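Local coordinates for agarase (Pseudoalteromonas fuliginea, PDB 6XJ9), which probably hydrolyses the glycosidic linkages of agarose, as a family GH50 glycoside hydrolase from a marine bacterium, at residues A[136-141]-A[162-167]; A[231-234]-A[238-241]; A[422-427]-A[741-746]; A[537-542]-A[568-573]; A[601-606]-A[634-639]. All blocks are in the same frame, centred on the assembly; numbering follows the deposited sequence.

Contact 1: A[136-141]-A[162-167]; sequences DGHDLA and DTWESD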
# COMPACT_ATOMS: atom_id res chain seq x y z
N ASP A 136 -21.46 27.67 8.23
CA ASP A 136 -22.34 28.10 9.31
C ASP A 136 -23.08 26.88 9.86
O ASP A 136 -23.43 25.98 9.11
CB ASP A 136 -23.33 29.16 8.83
CG ASP A 136 -24.36 29.56 9.88
OD1 ASP A 136 -24.04 30.42 10.72
OD2 ASP A 136 -25.47 28.99 9.86
N GLY A 137 -23.29 26.88 11.18
CA GLY A 137 -24.10 25.86 11.82
C GLY A 137 -23.26 24.72 12.39
O GLY A 137 -22.04 24.70 12.24
N HIS A 138 -23.95 23.77 13.05
CA HIS A 138 -23.33 22.57 13.59
C HIS A 138 -22.26 22.95 14.62
O HIS A 138 -22.52 23.74 15.52
CB HIS A 138 -22.90 21.63 12.45
CG HIS A 138 -24.03 20.96 11.75
ND1 HIS A 138 -23.90 19.74 11.12
CD2 HIS A 138 -25.33 21.32 11.59
CE1 HIS A 138 -25.05 19.38 10.59
NE2 HIS A 138 -25.95 20.33 10.87
N ASP A 139 -21.05 22.39 14.47
CA ASP A 139 -20.01 22.54 15.48
C ASP A 139 -19.34 23.91 15.41
O ASP A 139 -18.73 24.34 16.38
CB ASP A 139 -19.03 21.36 15.48
CG ASP A 139 -18.35 21.05 14.15
OD1 ASP A 139 -18.90 21.44 13.09
OD2 ASP A 139 -17.27 20.41 14.18
N LEU A 140 -19.49 24.60 14.26
CA LEU A 140 -18.92 25.93 14.06
C LEU A 140 -19.54 26.93 15.04
O LEU A 140 -18.84 27.81 15.54
CB LEU A 140 -19.17 26.38 12.62
CG LEU A 140 -18.03 26.14 11.64
CD1 LEU A 140 -17.96 24.68 11.21
CD2 LEU A 140 -18.16 27.05 10.42
N ALA A 141 -20.85 26.78 15.29
CA ALA A 141 -21.62 27.65 16.15
C ALA A 141 -21.22 27.44 17.62
O ALA A 141 -21.46 26.32 18.13
CB ALA A 141 -23.10 27.41 15.94
N ASP A 162 -16.82 14.31 11.86
CA ASP A 162 -17.91 14.83 11.04
C ASP A 162 -19.18 14.95 11.88
O ASP A 162 -19.40 14.15 12.79
CB ASP A 162 -18.17 13.90 9.85
CG ASP A 162 -17.05 13.87 8.84
OD1 ASP A 162 -16.19 14.77 8.89
OD2 ASP A 162 -17.05 12.96 7.99
N THR A 163 -20.00 15.96 11.56
CA THR A 163 -21.22 16.21 12.31
C THR A 163 -22.40 15.51 11.63
O THR A 163 -23.51 15.55 12.14
CB THR A 163 -21.49 17.71 12.53
OG1 THR A 163 -21.51 18.35 11.25
CG2 THR A 163 -20.47 18.36 13.43
N TRP A 164 -22.14 14.89 10.48
CA TRP A 164 -23.07 13.93 9.91
C TRP A 164 -22.28 12.88 9.14
O TRP A 164 -21.18 13.16 8.66
CB TRP A 164 -24.13 14.62 9.04
CG TRP A 164 -23.59 15.26 7.80
CD1 TRP A 164 -23.36 14.65 6.59
CD2 TRP A 164 -23.18 16.63 7.63
NE1 TRP A 164 -22.86 15.55 5.69
CE2 TRP A 164 -22.74 16.77 6.30
CE3 TRP A 164 -23.15 17.75 8.47
CZ2 TRP A 164 -22.28 17.98 5.79
CZ3 TRP A 164 -22.70 18.95 7.96
CH2 TRP A 164 -22.28 19.07 6.64
N GLU A 165 -22.85 11.68 9.03
CA GLU A 165 -22.22 10.58 8.31
C GLU A 165 -22.58 10.70 6.83
O GLU A 165 -23.73 11.00 6.49
CB GLU A 165 -22.68 9.25 8.90
CG GLU A 165 -21.93 8.04 8.37
N SER A 166 -21.60 10.49 5.94
CA SER A 166 -21.85 10.63 4.51
C SER A 166 -20.79 9.92 3.67
O SER A 166 -19.78 9.44 4.18
CB SER A 166 -21.99 12.09 4.10
OG SER A 166 -20.79 12.82 4.31
N ASP A 167 -21.04 9.90 2.36
CA ASP A 167 -20.12 9.36 1.38
C ASP A 167 -19.21 10.48 0.86
O ASP A 167 -18.61 10.34 -0.20
CB ASP A 167 -20.88 8.60 0.29
CG ASP A 167 -21.64 9.47 -0.70
OD1 ASP A 167 -21.96 10.61 -0.35
OD2 ASP A 167 -21.90 8.99 -1.82
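The imidazole of His138 abuts the six-membered ring of Trp164, its CE1 3.3 Å from Trp164 CE3. The rings meet obliquely, their planes turned 83° to each other and their centroids 5.2 Å apart. Beside this runs the polar link of the contact: His138 ND1 and Thr163 OG1 are hydrogen-bonded at 2.8 Å and nearly straight, at 171°, with the hydroxyl oxygen at the edge of the imidazole near its plane. Thr163 brings OG1 there with chi1 at 56°, between its backbone N and carbonyl carbon, and the same torsion turns the methyl toward Asp139, where CG2 packs at 3.5 Å from Asp139 OD1.

Both segments belong to the long connection between strands 128-134 and 169-174, within the region assigned to the agarase CBM-like domain. The contact ties the start of that excursion to its return. Lys134 joins the two sides from the end of strand 128-134, forming a salt bridge with Asp139 and a hydrogen bond with Thr163 OG1; Trp164 also stacks on Tyr132, while Phe214 meets His138 edge-to-face.

Thr163 OG1, gripped by both an imidazole nitrogen and a lysine ammonium, thus has its rotation fixed and links His138 to the Lys134-Asp139 ion pair, in which the aspartate probably balances the lysine charge.

Contact 2: A[231-234]-A[238-241]; sequences KQEF and VHSE
Glu233 and His239 meet through a carboxylate and an imidazole, and the polar interaction between them carries the whole contact. His239 NE2 donates to Glu233 OE2 at 3.0 Å with an N-H...O angle of 164°. The acceptor uses its syn lone pair, on the side of the other carboxylate oxygen, and lies almost in the imidazole plane. Glu233 OE1 sits at 3.0 Å from the same His239 NE2, which therefore faces both oxygens of the carboxylate. The flat groups are nearly coplanar, their planes 23° apart, with the carboxylate placed at the ring edge. Glu233 reaches this position by bending at chi2 (61°), which turns the carboxylate back toward the histidine.

This is a His-carboxylate hydrogen bond across a short bend of the chain, in the connection that leads from strand 199-210 to helix 242-252. It lies on the protein surface, and the carboxylate is likely to raise the proton affinity of the imidazole.

Nonpolar packing between the segments is slight; His239 CE1, next to NE2 on the ring, lies 3.1 Å from Glu233 OE1. The main chain at His239 is held by the Glu243 side chain, whose OE2 accepts from the N of both His239 and Ser240. Across the assembly interface, Glu233 packs on Thr100 of the second subunit.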
# COMPACT_ATOMS: atom_id res chain seq x y z
N LYS A 231 -16.10 4.16 16.63
CA LYS A 231 -17.28 4.03 15.79
C LYS A 231 -16.91 3.58 14.39
O LYS A 231 -17.75 3.04 13.68
CB LYS A 231 -18.09 5.33 15.80
CG LYS A 231 -18.63 5.70 17.17
CD LYS A 231 -18.83 7.18 17.33
CE LYS A 231 -20.12 7.53 18.02
NZ LYS A 231 -20.34 9.00 17.99
N GLN A 232 -15.65 3.79 13.98
CA GLN A 232 -15.23 3.46 12.63
C GLN A 232 -14.32 2.23 12.64
O GLN A 232 -13.52 2.04 13.56
CB GLN A 232 -14.51 4.65 11.96
CG GLN A 232 -15.40 5.86 11.71
CD GLN A 232 -14.71 6.99 10.97
OE1 GLN A 232 -13.95 7.77 11.53
NE2 GLN A 232 -15.01 7.10 9.69
N GLU A 233 -14.43 1.41 11.58
CA GLU A 233 -13.48 0.35 11.29
C GLU A 233 -12.36 0.93 10.43
O GLU A 233 -12.61 1.69 9.51
CB GLU A 233 -14.19 -0.80 10.57
CG GLU A 233 -13.37 -2.07 10.47
CD GLU A 233 -12.97 -2.69 11.80
OE1 GLU A 233 -13.77 -2.64 12.75
OE2 GLU A 233 -11.84 -3.22 11.88
N PHE A 234 -11.10 0.59 10.75
CA PHE A 234 -9.97 1.07 9.98
C PHE A 234 -8.93 -0.05 9.93
O PHE A 234 -8.91 -0.89 10.82
CB PHE A 234 -9.41 2.38 10.56
CG PHE A 234 -9.04 2.32 12.02
CD1 PHE A 234 -9.97 2.61 13.01
CD2 PHE A 234 -7.76 1.96 12.42
CE1 PHE A 234 -9.64 2.55 14.35
CE2 PHE A 234 -7.42 1.89 13.76
CZ PHE A 234 -8.36 2.19 14.73
N VAL A 238 -7.49 -2.73 16.42
CA VAL A 238 -7.43 -3.81 17.39
C VAL A 238 -8.83 -4.01 17.98
O VAL A 238 -9.51 -3.04 18.34
CB VAL A 238 -6.41 -3.48 18.50
CG1 VAL A 238 -6.62 -4.31 19.76
CG2 VAL A 238 -4.98 -3.63 18.02
N HIS A 239 -9.25 -5.28 18.10
CA HIS A 239 -10.57 -5.57 18.64
C HIS A 239 -10.50 -6.23 20.02
O HIS A 239 -11.45 -6.15 20.79
CB HIS A 239 -11.43 -6.35 17.63
CG HIS A 239 -11.88 -5.49 16.50
ND1 HIS A 239 -12.83 -4.50 16.67
CD2 HIS A 239 -11.51 -5.45 15.20
CE1 HIS A 239 -13.04 -3.90 15.51
NE2 HIS A 239 -12.24 -4.46 14.60
N SER A 240 -9.37 -6.89 20.33
CA SER A 240 -9.23 -7.52 21.63
C SER A 240 -7.79 -7.40 22.11
O SER A 240 -6.86 -7.39 21.30
CB SER A 240 -9.68 -8.96 21.60
OG SER A 240 -8.84 -9.74 20.76
N GLU A 241 -7.64 -7.36 23.44
CA GLU A 241 -6.35 -7.28 24.09
C GLU A 241 -5.40 -8.38 23.60
O GLU A 241 -4.20 -8.15 23.52
CB GLU A 241 -6.53 -7.32 25.61
CG GLU A 241 -5.24 -7.24 26.38
CD GLU A 241 -5.43 -6.79 27.82
OE1 GLU A 241 -6.36 -6.01 28.07
OE2 GLU A 241 -4.64 -7.24 28.68

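Contact 3: A[422-427]-A[741-746]; sequences LDRMIT and DRPYIE
A buried salt bridge joins helix 413-428 to the turn that leads into the C-terminal helix 745-763, with Arg424 on the first and Asp741 on the second. Arg424 NH1 donates to Asp741 OD1 at 2.9 Å and 161°, the oxygen lying near the guanidinium plane at its edge. The carboxylate, however, is met from above its own plane, and the two flat groups are turned 39° apart. Arg424 NH2 adds two weak bonds, to Asp741 OD2 at 3.0 Å and to the carbonyl oxygen Asp741 O at 3.1 Å, so the guanidinium holds both side chain and backbone of the same residue. An extended chain from CG to NE carries it across from the helix. Pro743 closes over one guanidinium face with CG, and its CD lies 3.7 Å from Arg424 NH2.

Neither charge relies on the other alone. Glu251 forms a salt bridge with Arg424 NE, and Lys405 does the same with Asp741 OD2, while the hydroxyls of Tyr398 and Tyr406 bond to the two aspartate oxygens. Such a chain of alternating charges would probably keep both groups ionised in their buried setting.

Helix 397-406 flanks the site through Lys405, Tyr406 and Leu402, and after Pro743 the chain passes Tyr744, the N-cap residue, and enters helix 745-763, whose first turn packs through Glu746 on helix 689-704.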
# COMPACT_ATOMS: atom_id res chain seq x y z
N LEU A 422 14.56 0.19 19.84
CA LEU A 422 15.90 0.15 19.25
C LEU A 422 15.94 -0.86 18.11
O LEU A 422 16.45 -0.56 17.03
CB LEU A 422 16.94 -0.19 20.33
CG LEU A 422 17.15 0.90 21.38
CD1 LEU A 422 17.96 0.38 22.56
CD2 LEU A 422 17.81 2.15 20.78
N ASP A 423 15.39 -2.06 18.35
CA ASP A 423 15.36 -3.11 17.34
C ASP A 423 14.56 -2.67 16.11
O ASP A 423 14.95 -2.96 14.98
CB ASP A 423 14.90 -4.45 17.93
CG ASP A 423 15.94 -5.06 18.85
OD1 ASP A 423 17.00 -4.43 19.05
OD2 ASP A 423 15.69 -6.16 19.36
N ARG A 424 13.42 -1.99 16.33
CA ARG A 424 12.61 -1.50 15.23
C ARG A 424 13.44 -0.56 14.36
O ARG A 424 13.43 -0.69 13.13
CB ARG A 424 11.36 -0.76 15.72
CG ARG A 424 10.20 -1.69 16.06
CD ARG A 424 9.18 -1.00 16.96
NE ARG A 424 7.92 -1.74 17.04
CZ ARG A 424 6.86 -1.31 17.72
NH1 ARG A 424 6.91 -0.17 18.38
NH2 ARG A 424 5.75 -2.04 17.75
N MET A 425 14.15 0.38 14.99
CA MET A 425 14.97 1.32 14.23
C MET A 425 16.03 0.57 13.43
O MET A 425 16.27 0.89 12.26
CB MET A 425 15.62 2.37 15.14
CG MET A 425 14.62 3.20 15.91
SD MET A 425 13.31 3.85 14.84
CE MET A 425 11.99 4.06 16.03
N ILE A 426 16.65 -0.46 14.03
CA ILE A 426 17.62 -1.27 13.31
C ILE A 426 16.92 -1.90 12.11
O ILE A 426 17.42 -1.82 10.99
CB ILE A 426 18.24 -2.38 14.20
CG1 ILE A 426 19.01 -1.86 15.42
CG2 ILE A 426 19.07 -3.35 13.35
CD1 ILE A 426 20.12 -0.89 15.11
N THR A 427 15.77 -2.55 12.36
CA THR A 427 15.12 -3.37 11.35
C THR A 427 14.62 -2.49 10.20
O THR A 427 14.68 -2.87 9.03
CB THR A 427 13.95 -4.16 11.95
OG1 THR A 427 14.39 -4.80 13.15
CG2 THR A 427 13.38 -5.20 11.01
N ASP A 741 0.37 0.49 19.26
CA ASP A 741 1.75 0.04 19.06
C ASP A 741 1.84 -0.87 17.84
O ASP A 741 2.70 -1.76 17.78
CB ASP A 741 2.36 -0.56 20.34
CG ASP A 741 3.86 -0.80 20.27
OD1 ASP A 741 4.62 0.18 20.14
OD2 ASP A 741 4.28 -1.99 20.37
N ARG A 742 0.99 -0.61 16.84
CA ARG A 742 1.13 -1.29 15.56
C ARG A 742 1.80 -0.35 14.56
O ARG A 742 1.20 0.64 14.15
CB ARG A 742 -0.22 -1.73 15.00
CG ARG A 742 -0.92 -2.80 15.83
CD ARG A 742 -2.25 -3.25 15.24
NE ARG A 742 -2.56 -4.61 15.67
CZ ARG A 742 -3.58 -5.34 15.24
NH1 ARG A 742 -4.44 -4.82 14.38
NH2 ARG A 742 -3.75 -6.57 15.69
N PRO A 743 3.03 -0.68 14.09
CA PRO A 743 3.65 0.07 13.00
C PRO A 743 2.73 0.08 11.77
O PRO A 743 2.11 -0.92 11.43
CB PRO A 743 4.93 -0.73 12.72
CG PRO A 743 5.24 -1.39 14.05
CD PRO A 743 3.87 -1.79 14.57
N TYR A 744 2.65 1.25 11.13
CA TYR A 744 1.99 1.40 9.84
C TYR A 744 2.85 0.72 8.78
O TYR A 744 3.94 1.19 8.47
CB TYR A 744 1.80 2.89 9.51
CG TYR A 744 0.70 3.57 10.29
CD1 TYR A 744 -0.63 3.40 9.93
CD2 TYR A 744 0.98 4.39 11.37
CE1 TYR A 744 -1.66 4.02 10.64
CE2 TYR A 744 -0.03 5.02 12.08
CZ TYR A 744 -1.36 4.84 11.71
OH TYR A 744 -2.36 5.46 12.41
N ILE A 745 2.35 -0.41 8.26
CA ILE A 745 3.14 -1.36 7.51
C ILE A 745 3.73 -0.70 6.26
O ILE A 745 4.89 -0.94 5.93
CB ILE A 745 2.32 -2.63 7.19
CG1 ILE A 745 2.39 -3.63 8.35
CG2 ILE A 745 2.76 -3.26 5.88
CD1 ILE A 745 1.46 -4.84 8.21
N GLU A 746 2.92 0.14 5.58
CA GLU A 746 3.32 0.77 4.33
C GLU A 746 4.48 1.74 4.59
O GLU A 746 5.39 1.86 3.77
CB GLU A 746 2.15 1.51 3.68
CG GLU A 746 1.00 0.60 3.23
CD GLU A 746 -0.08 0.30 4.26
OE1 GLU A 746 0.06 0.72 5.44
OE2 GLU A 746 -1.06 -0.37 3.88

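Contact 4: A[537-542]-A[568-573]; sequences PTKAEF and AEFDKG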
# COMPACT_ATOMS: atom_id res chain seq x y z
N PRO A 537 19.24 45.50 26.99
CA PRO A 537 20.57 45.25 26.42
C PRO A 537 20.64 45.18 24.89
O PRO A 537 21.54 45.78 24.30
CB PRO A 537 20.98 43.94 27.09
CG PRO A 537 20.30 44.01 28.45
CD PRO A 537 18.97 44.66 28.16
N THR A 538 19.70 44.49 24.25
CA THR A 538 19.71 44.39 22.80
C THR A 538 19.58 45.78 22.17
O THR A 538 20.16 46.03 21.12
CB THR A 538 18.65 43.42 22.27
OG1 THR A 538 19.02 42.12 22.73
CG2 THR A 538 18.60 43.42 20.75
N LYS A 539 18.80 46.67 22.79
CA LYS A 539 18.67 48.01 22.26
C LYS A 539 19.98 48.77 22.43
O LYS A 539 20.44 49.45 21.52
CB LYS A 539 17.46 48.75 22.86
CG LYS A 539 17.43 50.25 22.60
CD LYS A 539 17.40 50.64 21.12
CE LYS A 539 17.29 52.13 20.88
NZ LYS A 539 16.09 52.72 21.51
N ALA A 540 20.61 48.63 23.60
CA ALA A 540 21.92 49.22 23.84
C ALA A 540 22.90 48.80 22.76
O ALA A 540 23.72 49.61 22.32
CB ALA A 540 22.41 48.88 25.23
N GLU A 541 22.80 47.54 22.29
CA GLU A 541 23.67 47.08 21.21
C GLU A 541 23.29 47.74 19.89
O GLU A 541 24.17 48.12 19.13
CB GLU A 541 23.71 45.55 21.08
CG GLU A 541 24.64 45.06 19.97
CD GLU A 541 26.13 45.23 20.21
OE1 GLU A 541 26.51 45.79 21.27
OE2 GLU A 541 26.92 44.82 19.34
N PHE A 542 21.98 47.85 19.60
CA PHE A 542 21.51 48.47 18.38
C PHE A 542 21.98 49.93 18.31
O PHE A 542 22.36 50.42 17.25
CB PHE A 542 19.98 48.37 18.28
CG PHE A 542 19.40 47.00 17.99
CD1 PHE A 542 20.21 45.90 17.76
CD2 PHE A 542 18.03 46.83 17.90
CE1 PHE A 542 19.67 44.66 17.47
CE2 PHE A 542 17.48 45.58 17.62
CZ PHE A 542 18.30 44.50 17.40
N ALA A 568 20.59 60.57 22.38
CA ALA A 568 19.86 60.31 23.61
C ALA A 568 18.39 60.02 23.32
O ALA A 568 17.78 59.21 24.02
CB ALA A 568 20.01 61.47 24.57
N GLU A 569 17.82 60.70 22.32
CA GLU A 569 16.46 60.41 21.89
C GLU A 569 16.42 59.00 21.30
O GLU A 569 15.57 58.19 21.68
CB GLU A 569 15.93 61.45 20.88
CG GLU A 569 14.42 61.41 20.71
CD GLU A 569 13.81 62.27 19.61
OE1 GLU A 569 14.39 63.34 19.30
OE2 GLU A 569 12.76 61.88 19.06
N PHE A 570 17.37 58.71 20.40
CA PHE A 570 17.43 57.43 19.70
C PHE A 570 17.49 56.29 20.72
O PHE A 570 16.73 55.33 20.63
CB PHE A 570 18.59 57.40 18.71
CG PHE A 570 18.72 56.10 17.96
CD1 PHE A 570 18.22 55.97 16.67
CD2 PHE A 570 19.31 54.98 18.55
CE1 PHE A 570 18.32 54.77 15.99
CE2 PHE A 570 19.41 53.78 17.87
CZ PHE A 570 18.91 53.67 16.59
N ASP A 571 18.38 56.46 21.71
CA ASP A 571 18.66 55.50 22.75
C ASP A 571 17.43 55.27 23.62
O ASP A 571 17.18 54.14 24.06
CB ASP A 571 19.85 55.95 23.60
CG ASP A 571 21.17 55.89 22.85
OD1 ASP A 571 21.16 55.44 21.68
OD2 ASP A 571 22.20 56.29 23.44
N LYS A 572 16.67 56.35 23.86
CA LYS A 572 15.49 56.31 24.71
C LYS A 572 14.39 55.49 24.04
O LYS A 572 13.67 54.75 24.71
CB LYS A 572 15.00 57.73 25.02
CG LYS A 572 13.93 57.85 26.09
CD LYS A 572 13.51 59.29 26.36
CE LYS A 572 12.34 59.41 27.33
NZ LYS A 572 11.81 60.79 27.40
N GLY A 573 14.25 55.64 22.72
CA GLY A 573 13.17 55.01 21.98
C GLY A 573 12.89 55.74 20.67
O GLY A 573 12.73 56.95 20.67
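Lys539 NZ donates to Phe570 O at 2.8 Å, in the carbonyl plane, and makes a weak bond to Asp571 O at 3.1 Å. The lysine chain leaves its helix with CG anti to the backbone N (chi1 167°) and bends at chi2 and chi4, which brings the ammonium up to the last turn of helix 567-572. On the way CE passes obliquely by the Phe570 ring, 4.0 Å from CE2. The two carbonyls it meets belong to the C-terminal end of that helix, just before Gly573 leaves helical angles with positive phi, so the positive charge sits where the helix dipole would probably welcome it. The two short helical segments run roughly antiparallel, at 147°, with their axes 10.1 Å apart at closest approach. Replacing Lys539 by a methionine would probably leave these helix-end carbonyls without their charged donor and weaken the tie between helices 537-550 and 567-572.

Further out, the same ammonium is held by the backbone oxygens of Leu529 and Arg531, at the end of helix 523-529 and just beyond. Asp571 is anchored to helix 537-550 by Ser543 and Lys547, and the Phe570 ring meets Trp567 edge-to-face and packs on Met546.

Contact 5: A[601-606]-A[634-639]; sequences VVNAAM and AKYVDV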
# COMPACT_ATOMS: atom_id res chain seq x y z
N VAL A 601 26.49 32.76 21.70
CA VAL A 601 26.32 32.33 23.08
C VAL A 601 26.10 30.82 23.10
O VAL A 601 26.74 30.11 23.88
CB VAL A 601 25.19 33.12 23.78
CG1 VAL A 601 24.75 32.45 25.06
CG2 VAL A 601 25.61 34.56 24.06
N VAL A 602 25.22 30.31 22.23
CA VAL A 602 24.92 28.90 22.32
C VAL A 602 26.16 28.10 21.91
O VAL A 602 26.55 27.14 22.57
CB VAL A 602 23.65 28.51 21.54
CG1 VAL A 602 23.43 27.00 21.59
CG2 VAL A 602 22.43 29.25 22.07
N ASN A 603 26.81 28.56 20.85
CA ASN A 603 28.02 27.92 20.36
C ASN A 603 29.11 27.88 21.45
O ASN A 603 29.82 26.88 21.57
CB ASN A 603 28.53 28.62 19.09
CG ASN A 603 29.79 27.96 18.58
OD1 ASN A 603 29.75 26.81 18.17
ND2 ASN A 603 30.91 28.66 18.69
N ALA A 604 29.27 28.98 22.20
CA ALA A 604 30.29 28.98 23.25
C ALA A 604 29.90 28.03 24.38
O ALA A 604 30.77 27.43 25.00
CB ALA A 604 30.54 30.37 23.78
N ALA A 605 28.60 27.91 24.67
CA ALA A 605 28.16 26.94 25.67
C ALA A 605 28.49 25.51 25.22
O ALA A 605 29.05 24.70 25.98
CB ALA A 605 26.69 27.13 25.99
N MET A 606 28.14 25.21 23.97
CA MET A 606 28.43 23.92 23.38
C MET A 606 29.95 23.66 23.39
O MET A 606 30.38 22.54 23.65
CB MET A 606 27.87 23.85 21.95
CG MET A 606 26.37 23.59 21.94
SD MET A 606 25.98 21.90 22.45
CE MET A 606 26.86 20.95 21.21
N ALA A 634 25.13 30.20 10.39
CA ALA A 634 26.08 29.47 9.56
C ALA A 634 27.52 29.65 10.05
O ALA A 634 28.36 28.81 9.79
CB ALA A 634 25.93 29.88 8.11
N LYS A 635 27.76 30.74 10.78
CA LYS A 635 29.08 31.08 11.30
C LYS A 635 29.39 30.29 12.57
O LYS A 635 30.50 30.39 13.08
CB LYS A 635 29.11 32.58 11.65
CG LYS A 635 28.91 33.54 10.49
CD LYS A 635 29.10 35.00 10.87
CE LYS A 635 27.95 35.56 11.67
NZ LYS A 635 26.99 36.29 10.80
N TYR A 636 28.42 29.55 13.10
CA TYR A 636 28.62 28.93 14.41
C TYR A 636 28.28 27.44 14.43
O TYR A 636 29.00 26.68 15.07
CB TYR A 636 27.86 29.69 15.51
CG TYR A 636 28.30 31.11 15.70
CD1 TYR A 636 29.45 31.42 16.43
CD2 TYR A 636 27.59 32.16 15.14
CE1 TYR A 636 29.87 32.73 16.60
CE2 TYR A 636 28.00 33.49 15.31
CZ TYR A 636 29.13 33.77 16.05
OH TYR A 636 29.52 35.07 16.22
N VAL A 637 27.20 27.04 13.75
CA VAL A 637 26.69 25.68 13.83
C VAL A 637 27.50 24.74 12.93
O VAL A 637 28.07 25.16 11.94
CB VAL A 637 25.20 25.62 13.48
CG1 VAL A 637 24.41 26.64 14.29
CG2 VAL A 637 24.95 25.83 11.98
N ASP A 638 27.49 23.45 13.29
CA ASP A 638 28.10 22.41 12.48
C ASP A 638 27.14 22.04 11.35
O ASP A 638 27.55 21.74 10.24
CB ASP A 638 28.46 21.20 13.34
CG ASP A 638 29.55 21.51 14.34
OD1 ASP A 638 30.71 21.64 13.91
OD2 ASP A 638 29.24 21.66 15.53
N VAL A 639 25.85 22.05 11.68
CA VAL A 639 24.79 21.70 10.74
C VAL A 639 23.65 22.69 10.97
O VAL A 639 23.30 22.93 12.12
CB VAL A 639 24.30 20.25 10.92
CG1 VAL A 639 23.25 19.85 9.88
CG2 VAL A 639 25.44 19.23 10.92
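Asn603 and Tyr636 cross at about a right angle, CB against CB at 3.8 Å, where their backbones come closest across the contact. The amide of Asn603 lies beside the tyrosine rather than over it: its plane is turned 49° from that of the ring, and one branch sits at the ring edge near CD1, the other near the Tyr636 carbonyl. Asn603 CB is also 4.0 Å from Tyr636 CD1, which makes the inner part of the asparagine a second support for that edge. With CG anti to the backbone N (chi1 180°), the asparagine side chain is thrown outward from the helix into the bend of the facing loop, and the amide arrives alongside the main chain of Tyr636.

Helix 584-609 here packs on the loop that leaves helix 627-634 and enters strand 640-643, one of the parallel strands of the sheet that also holds strands 620-621 and 664-666. The contact thus joins the 627-634 to 640-643 connection to the side of helix 584-609. Replacing Asn603 by a glycine would probably open a gap beside the tyrosine CB and ring edge, leaving that side of the ring less firmly held.

The Tyr636 ring is directed back along the same helix by chi1 at -62°, with CG anti to the carbonyl carbon. Its hydroxyl is hydrogen-bonded to Asp596, about two turns earlier in helix 584-609, and its side chain also touches Phe599 and Ser600. On the loop, Asp638 is fixed by both side chain and backbone to Tyr615 in strand 614-615.

Contacts 2 and 3 are the one touching pair: Val238 CG2 packs on Arg742 NE at 3.5 Å, joining the surface turn to the approach to the C-terminal helix. Contact 1, in the CBM-like region, comes within about 6 Å of contact 2 at nearest atoms but stays about 17 Å from contact 3. Contacts 4 and 5 lie on the same side of the chain's centre, about 10 Å apart at nearest atoms, and helix 584-609 of contact 5 directly follows helix 567-572 of contact 4. Both are nested within the loop closed by contact 3, which spans over 300 residues. The centres of contacts 2 and 4 are 62 Å apart, on opposite sides of the chain's centre.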